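PDB 6J32: Kcn28 from Kitasatospora, which is a protein of the GT-B fold, built of two Rossmann-like domains, with a C-terminal domain resembling that of erythromycin biosynthesis protein CIII. Local coordinates for residues B[104-109]-B[124-129]; B[90-95]-B[116-121]. All blocks are in the same frame, centred on the assembly; numbering follows the deposited sequence.

Contact 1 (B[104-109]-B[124-129]); sequences PDVFLY and GIPSIQ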
loop_
_atom_site.group_PDB
_atom_site.type_symbol
_atom_site.label_atom_id
_atom_site.label_comp_id
_atom_site.label_asym_id
_atom_site.label_seq_id
_atom_site.Cartn_x
_atom_site.Cartn_y
_atom_site.Cartn_z
ATOM N N PRO B 104 4.377 -2.138 -28.198
ATOM C CA PRO B 104 5.185 -3.340 -28.384
ATOM C C PRO B 104 4.863 -4.040 -29.696
ATOM O O PRO B 104 3.851 -3.776 -30.348
ATOM C CB PRO B 104 4.770 -4.208 -27.189
ATOM C CG PRO B 104 3.313 -3.881 -27.030
ATOM C CD PRO B 104 3.173 -2.410 -27.393
ATOM N N ASP B 105 5.759 -4.951 -30.074
ATOM C CA ASP B 105 5.518 -5.764 -31.258
ATOM C C ASP B 105 4.457 -6.825 -30.995
ATOM O O ASP B 105 3.699 -7.183 -31.905
ATOM C CB ASP B 105 6.825 -6.398 -31.724
ATOM C CG ASP B 105 7.876 -5.361 -32.072
ATOM O OD1 ASP B 105 7.605 -4.513 -32.950
ATOM O OD2 ASP B 105 8.964 -5.383 -31.454
ATOM N N VAL B 106 4.382 -7.331 -29.763
ATOM C CA VAL B 106 3.401 -8.345 -29.392
ATOM C C VAL B 106 3.035 -8.144 -27.927
ATOM O O VAL B 106 3.845 -7.677 -27.122
ATOM C CB VAL B 106 3.939 -9.776 -29.662
ATOM C CG1 VAL B 106 5.206 -10.038 -28.857
ATOM C CG2 VAL B 106 2.874 -10.834 -29.372
ATOM N N PHE B 107 1.794 -8.474 -27.589
ATOM C CA PHE B 107 1.304 -8.407 -26.218
ATOM C C PHE B 107 1.146 -9.824 -25.680
ATOM O O PHE B 107 0.408 -10.631 -26.258
ATOM C CB PHE B 107 -0.030 -7.663 -26.138
ATOM C CG PHE B 107 0.094 -6.220 -25.726
ATOM C CD1 PHE B 107 0.516 -5.884 -24.451
ATOM C CD2 PHE B 107 -0.258 -5.204 -26.599
ATOM C CE1 PHE B 107 0.617 -4.560 -24.064
ATOM C CE2 PHE B 107 -0.161 -3.876 -26.216
ATOM C CZ PHE B 107 0.276 -3.555 -24.949
ATOM N N LEU B 108 1.839 -10.124 -24.586
ATOM C CA LEU B 108 1.627 -11.345 -23.823
ATOM C C LEU B 108 0.813 -10.987 -22.590
ATOM O O LEU B 108 1.146 -10.032 -21.881
ATOM C CB LEU B 108 2.953 -11.972 -23.398
ATOM C CG LEU B 108 4.022 -12.319 -24.433
ATOM C CD1 LEU B 108 5.190 -12.981 -23.728
ATOM C CD2 LEU B 108 3.463 -13.234 -25.505
ATOM N N TYR B 109 -0.237 -11.759 -22.318
ATOM C CA TYR B 109 -1.105 -11.424 -21.203
ATOM C C TYR B 109 -1.602 -12.677 -20.502
ATOM O O TYR B 109 -1.999 -13.650 -21.146
ATOM C CB TYR B 109 -2.299 -10.564 -21.663
ATOM C CG TYR B 109 -3.262 -11.238 -22.625
ATOM C CD1 TYR B 109 -3.022 -11.247 -23.993
ATOM C CD2 TYR B 109 -4.421 -11.847 -22.163
ATOM C CE1 TYR B 109 -3.904 -11.852 -24.870
ATOM C CE2 TYR B 109 -5.305 -12.454 -23.031
ATOM C CZ TYR B 109 -5.043 -12.456 -24.384
ATOM O OH TYR B 109 -5.927 -13.065 -25.250
ATOM N N GLY B 124 -3.907 -2.904 -33.611
ATOM C CA GLY B 124 -3.527 -3.870 -34.631
ATOM C C GLY B 124 -2.258 -4.619 -34.293
ATOM O O GLY B 124 -1.395 -4.802 -35.160
ATOM N N ILE B 125 -2.124 -5.056 -33.044
ATOM C CA ILE B 125 -0.919 -5.728 -32.563
ATOM C C ILE B 125 -1.284 -7.166 -32.210
ATOM O O ILE B 125 -2.348 -7.402 -31.619
ATOM C CB ILE B 125 -0.325 -4.981 -31.358
ATOM C CG1 ILE B 125 0.079 -3.564 -31.764
ATOM C CG2 ILE B 125 0.866 -5.730 -30.776
ATOM C CD1 ILE B 125 0.774 -2.788 -30.665
ATOM N N PRO B 126 -0.457 -8.156 -32.554
ATOM C CA PRO B 126 -0.777 -9.535 -32.166
ATOM C C PRO B 126 -0.681 -9.715 -30.657
ATOM O O PRO B 126 0.166 -9.115 -29.991
ATOM C CB PRO B 126 0.277 -10.371 -32.905
ATOM C CG PRO B 126 1.399 -9.424 -33.176
ATOM C CD PRO B 126 0.762 -8.078 -33.380
ATOM N N SER B 127 -1.576 -10.538 -30.118
ATOM C CA SER B 127 -1.597 -10.826 -28.694
ATOM C C SER B 127 -1.617 -12.333 -28.475
ATOM O O SER B 127 -2.170 -13.087 -29.280
ATOM C CB SER B 127 -2.802 -10.181 -27.999
ATOM O OG SER B 127 -4.006 -10.813 -28.383
ATOM N N ILE B 128 -0.990 -12.763 -27.382
ATOM C CA ILE B 128 -0.917 -14.171 -27.006
ATOM C C ILE B 128 -1.299 -14.289 -25.539
ATOM O O ILE B 128 -0.698 -13.633 -24.682
ATOM C CB ILE B 128 0.480 -14.765 -27.246
ATOM C CG1 ILE B 128 0.869 -14.643 -28.721
ATOM C CG2 ILE B 128 0.510 -16.218 -26.812
ATOM C CD1 ILE B 128 2.270 -15.121 -29.022
ATOM N N GLN B 129 -2.294 -15.117 -25.252
ATOM C CA GLN B 129 -2.703 -15.384 -23.882
ATOM C C GLN B 129 -1.779 -16.412 -23.239
ATOM O O GLN B 129 -1.409 -17.411 -23.863
ATOM C CB GLN B 129 -4.143 -15.883 -23.862
ATOM C CG GLN B 129 -4.711 -16.134 -22.487
ATOM C CD GLN B 129 -6.014 -16.904 -22.553
ATOM O OE1 GLN B 129 -6.019 -18.106 -22.813
ATOM N NE2 GLN B 129 -7.126 -16.211 -22.339
#

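Contact 2 (B[90-95]-B[116-121]); sequences GMLPQL and ARVLAM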
loop_
_atom_site.group_PDB
_atom_site.type_symbol
_atom_site.label_atom_id
_atom_site.label_comp_id
_atom_site.label_asym_id
_atom_site.label_seq_id
_atom_site.Cartn_x
_atom_site.Cartn_y
_atom_site.Cartn_z
ATOM N N GLY B 90 -10.153 -0.875 -14.581
ATOM C CA GLY B 90 -9.070 -0.022 -14.120
ATOM C C GLY B 90 -7.748 -0.292 -14.810
ATOM O O GLY B 90 -6.911 0.611 -14.925
ATOM N N MET B 91 -7.526 -1.534 -15.254
ATOM C CA MET B 91 -6.245 -1.900 -15.850
ATOM C C MET B 91 -6.060 -1.274 -17.230
ATOM O O MET B 91 -4.966 -0.804 -17.561
ATOM C CB MET B 91 -6.130 -3.420 -15.932
ATOM C CG MET B 91 -4.766 -3.922 -16.361
ATOM S SD MET B 91 -4.760 -5.703 -16.642
ATOM C CE MET B 91 -5.435 -6.320 -15.103
ATOM N N LEU B 92 -7.115 -1.259 -18.047
ATOM C CA LEU B 92 -6.965 -0.849 -19.443
ATOM C C LEU B 92 -6.432 0.571 -19.610
ATOM O O LEU B 92 -5.464 0.751 -20.371
ATOM C CB LEU B 92 -8.301 -1.034 -20.171
ATOM C CG LEU B 92 -8.360 -0.507 -21.606
ATOM C CD1 LEU B 92 -7.372 -1.253 -22.483
ATOM C CD2 LEU B 92 -9.776 -0.633 -22.156
ATOM N N PRO B 93 -6.982 1.609 -18.961
ATOM C CA PRO B 93 -6.398 2.949 -19.144
ATOM C C PRO B 93 -4.971 3.045 -18.644
ATOM O O PRO B 93 -4.174 3.808 -19.207
ATOM C CB PRO B 93 -7.336 3.866 -18.347
ATOM C CG PRO B 93 -8.047 2.980 -17.401
ATOM C CD PRO B 93 -8.158 1.646 -18.073
ATOM N N GLN B 94 -4.621 2.305 -17.592
ATOM C CA GLN B 94 -3.243 2.329 -17.119
ATOM C C GLN B 94 -2.302 1.704 -18.139
ATOM O O GLN B 94 -1.193 2.209 -18.358
ATOM C CB GLN B 94 -3.129 1.616 -15.776
ATOM C CG GLN B 94 -4.085 2.132 -14.727
ATOM C CD GLN B 94 -3.779 1.568 -13.361
ATOM O OE1 GLN B 94 -2.736 1.871 -12.776
ATOM N NE2 GLN B 94 -4.680 0.733 -12.843
ATOM N N LEU B 95 -2.725 0.603 -18.775
ATOM C CA LEU B 95 -1.911 0.006 -19.831
ATOM C C LEU B 95 -1.821 0.915 -21.050
ATOM O O LEU B 95 -0.751 1.037 -21.658
ATOM C CB LEU B 95 -2.471 -1.361 -20.227
ATOM C CG LEU B 95 -2.516 -2.449 -19.152
ATOM C CD1 LEU B 95 -3.180 -3.697 -19.700
ATOM C CD2 LEU B 95 -1.115 -2.762 -18.641
ATOM N N ALA B 116 -5.145 -6.227 -21.902
ATOM C CA ALA B 116 -4.037 -6.129 -22.843
ATOM C C ALA B 116 -4.447 -6.578 -24.236
ATOM O O ALA B 116 -3.945 -6.044 -25.231
ATOM C CB ALA B 116 -2.855 -6.958 -22.352
ATOM N N ARG B 117 -5.341 -7.569 -24.336
ATOM C CA ARG B 117 -5.828 -7.969 -25.652
ATOM C C ARG B 117 -6.657 -6.859 -26.284
ATOM O O ARG B 117 -6.533 -6.590 -27.484
ATOM C CB ARG B 117 -6.648 -9.252 -25.559
ATOM C CG ARG B 117 -7.123 -9.717 -26.919
ATOM C CD ARG B 117 -8.184 -10.791 -26.862
ATOM N NE ARG B 117 -8.551 -11.197 -28.217
ATOM C CZ ARG B 117 -9.462 -12.117 -28.512
ATOM N NH1 ARG B 117 -10.118 -12.746 -27.546
ATOM N NH2 ARG B 117 -9.713 -12.409 -29.781
ATOM N N VAL B 118 -7.505 -6.204 -25.488
ATOM C CA VAL B 118 -8.269 -5.065 -25.986
ATOM C C VAL B 118 -7.329 -3.987 -26.507
ATOM O O VAL B 118 -7.582 -3.369 -27.547
ATOM C CB VAL B 118 -9.194 -4.520 -24.882
ATOM C CG1 VAL B 118 -9.837 -3.229 -25.332
ATOM C CG2 VAL B 118 -10.251 -5.550 -24.522
ATOM N N LEU B 119 -6.227 -3.752 -25.798
ATOM C CA LEU B 119 -5.245 -2.785 -26.272
ATOM C C LEU B 119 -4.631 -3.233 -27.593
ATOM O O LEU B 119 -4.465 -2.426 -28.516
ATOM C CB LEU B 119 -4.160 -2.594 -25.213
ATOM C CG LEU B 119 -3.588 -1.190 -25.038
ATOM C CD1 LEU B 119 -4.709 -0.209 -24.735
ATOM C CD2 LEU B 119 -2.545 -1.184 -23.931
ATOM N N ALA B 120 -4.312 -4.525 -27.708
ATOM C CA ALA B 120 -3.696 -5.037 -28.928
ATOM C C ALA B 120 -4.655 -4.962 -30.111
ATOM O O ALA B 120 -4.229 -4.721 -31.247
ATOM C CB ALA B 120 -3.214 -6.470 -28.706
ATOM N N MET B 121 -5.949 -5.177 -29.873
ATOM C CA MET B 121 -6.922 -5.065 -30.958
ATOM C C MET B 121 -7.046 -3.625 -31.445
ATOM O O MET B 121 -7.162 -3.383 -32.652
ATOM C CB MET B 121 -8.281 -5.607 -30.514
ATOM C CG MET B 121 -8.326 -7.124 -30.398
ATOM S SD MET B 121 -9.756 -7.741 -29.488
ATOM C CE MET B 121 -11.012 -7.679 -30.763
#

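Contact 1 (B[104-109]-B[124-129])
The ring of Y109 lies against the backbone and CB of Q129, its bridge partner in the neighbouring parallel strand. Its CG sits between the backbone N and the carbonyl carbon (chi1 64°), and this turn brings the ring across to strand 127-131. CB rests on A116 of helix 115-122. Further out, CG passes I128 O at 4.1 Å, CD1 approaches that oxygen more closely, and CE1 reaches the I128 carbonyl carbon and the side chain of S127, whose OG lies at the ring edge. CE2 and CZ pack on CB of Q129, CZ at 3.6 Å, and OH touches the same CB. Over the centre of the ring sits CA of Q129, 3.8 Å from the centroid, a CH-pi contact. The amide plane of Q129 is turned 72° from the ring, and its OE1 is hydrogen-bonded to OG of S188.

Along the backbones, three hydrogen bonds join the segments: F107 N to P126 O (3.0 Å), I128 N to F107 O (2.8 Å, almost in line with the C=O at 171°) and Y109 N to I128 O (3.1 Å). F107 therefore bonds P126 and I128, on either side of its partner S127, as a parallel bridge requires. On the sheet face opposite Y109 and S127, L108 and I128 lie side by side, CD2 of the leucine 3.8 Å from CB of the isoleucine, both also touching I393 of helix 385-394. I125 packs CD1 against the carbonyl oxygen of P104 (3.2 Å) and its ring carbon CD, the two side chains at about a right angle.

V106 and L108 turn their backbone polar groups to strand 9-13, on the other side of strand 106-110 in this Rossmann-like sheet. The apolar cover on both faces probably strengthens the backbone bonds by keeping water away.

Contact 2 (B[90-95]-B[116-121])
L92 and L119 cross obliquely between the two helices, meeting through their methyl ends, CD1 to CD1 at 3.6 Å. The other branch of L92, CD2, is directed at V118, whose side chain it crosses at about a right angle, touching CG1 at 4.1 Å. With CG of L92 anti to the backbone N (chi1 174°), the side chain extends toward helix 115-122, and its two methyls are shared between V118 and L119.

The helices belong to one layer of a Rossmann-like domain, lying on the same face of its parallel sheet; the axes of the short segments approach to 9.6 Å and are inclined at 47°.

One turn further on, L95 both receives and reaches: CD2 of L119 comes up against its base, 3.7 Å from CB and 3.6 Å from the carbonyl carbon of L95, while its own CD1 lies beside the backbone N of A116 at 3.9 Å. L119 is thus clasped by L92 at one methyl and L95 at the other. Toward the sheet, L119 also rests on F107. Away from the leucines, Q94 bonds back to O of G90 through NE2, and its OE1 takes the backbone N of T61.

In the fold
The two contacts lie about 11 Å apart, centre to centre, in the N-terminal Rossmann-like domain, and their segments alternate along the chain: 90-95, 104-109, 116-121, 124-129. Helix 77-99 leads into strand 106-110, and helix 115-122 then makes the beta-alpha-beta crossover to strand 127-131. Contact 1 is thus the strand pairing within the sheet, and contact 2 the helix pairing laid on one of its faces. They meet directly: R117 lies against Y109 and S127, and I125 N probably bonds A120 O where the crossover helix ends. Sheet and helical layer therefore form one continuous core.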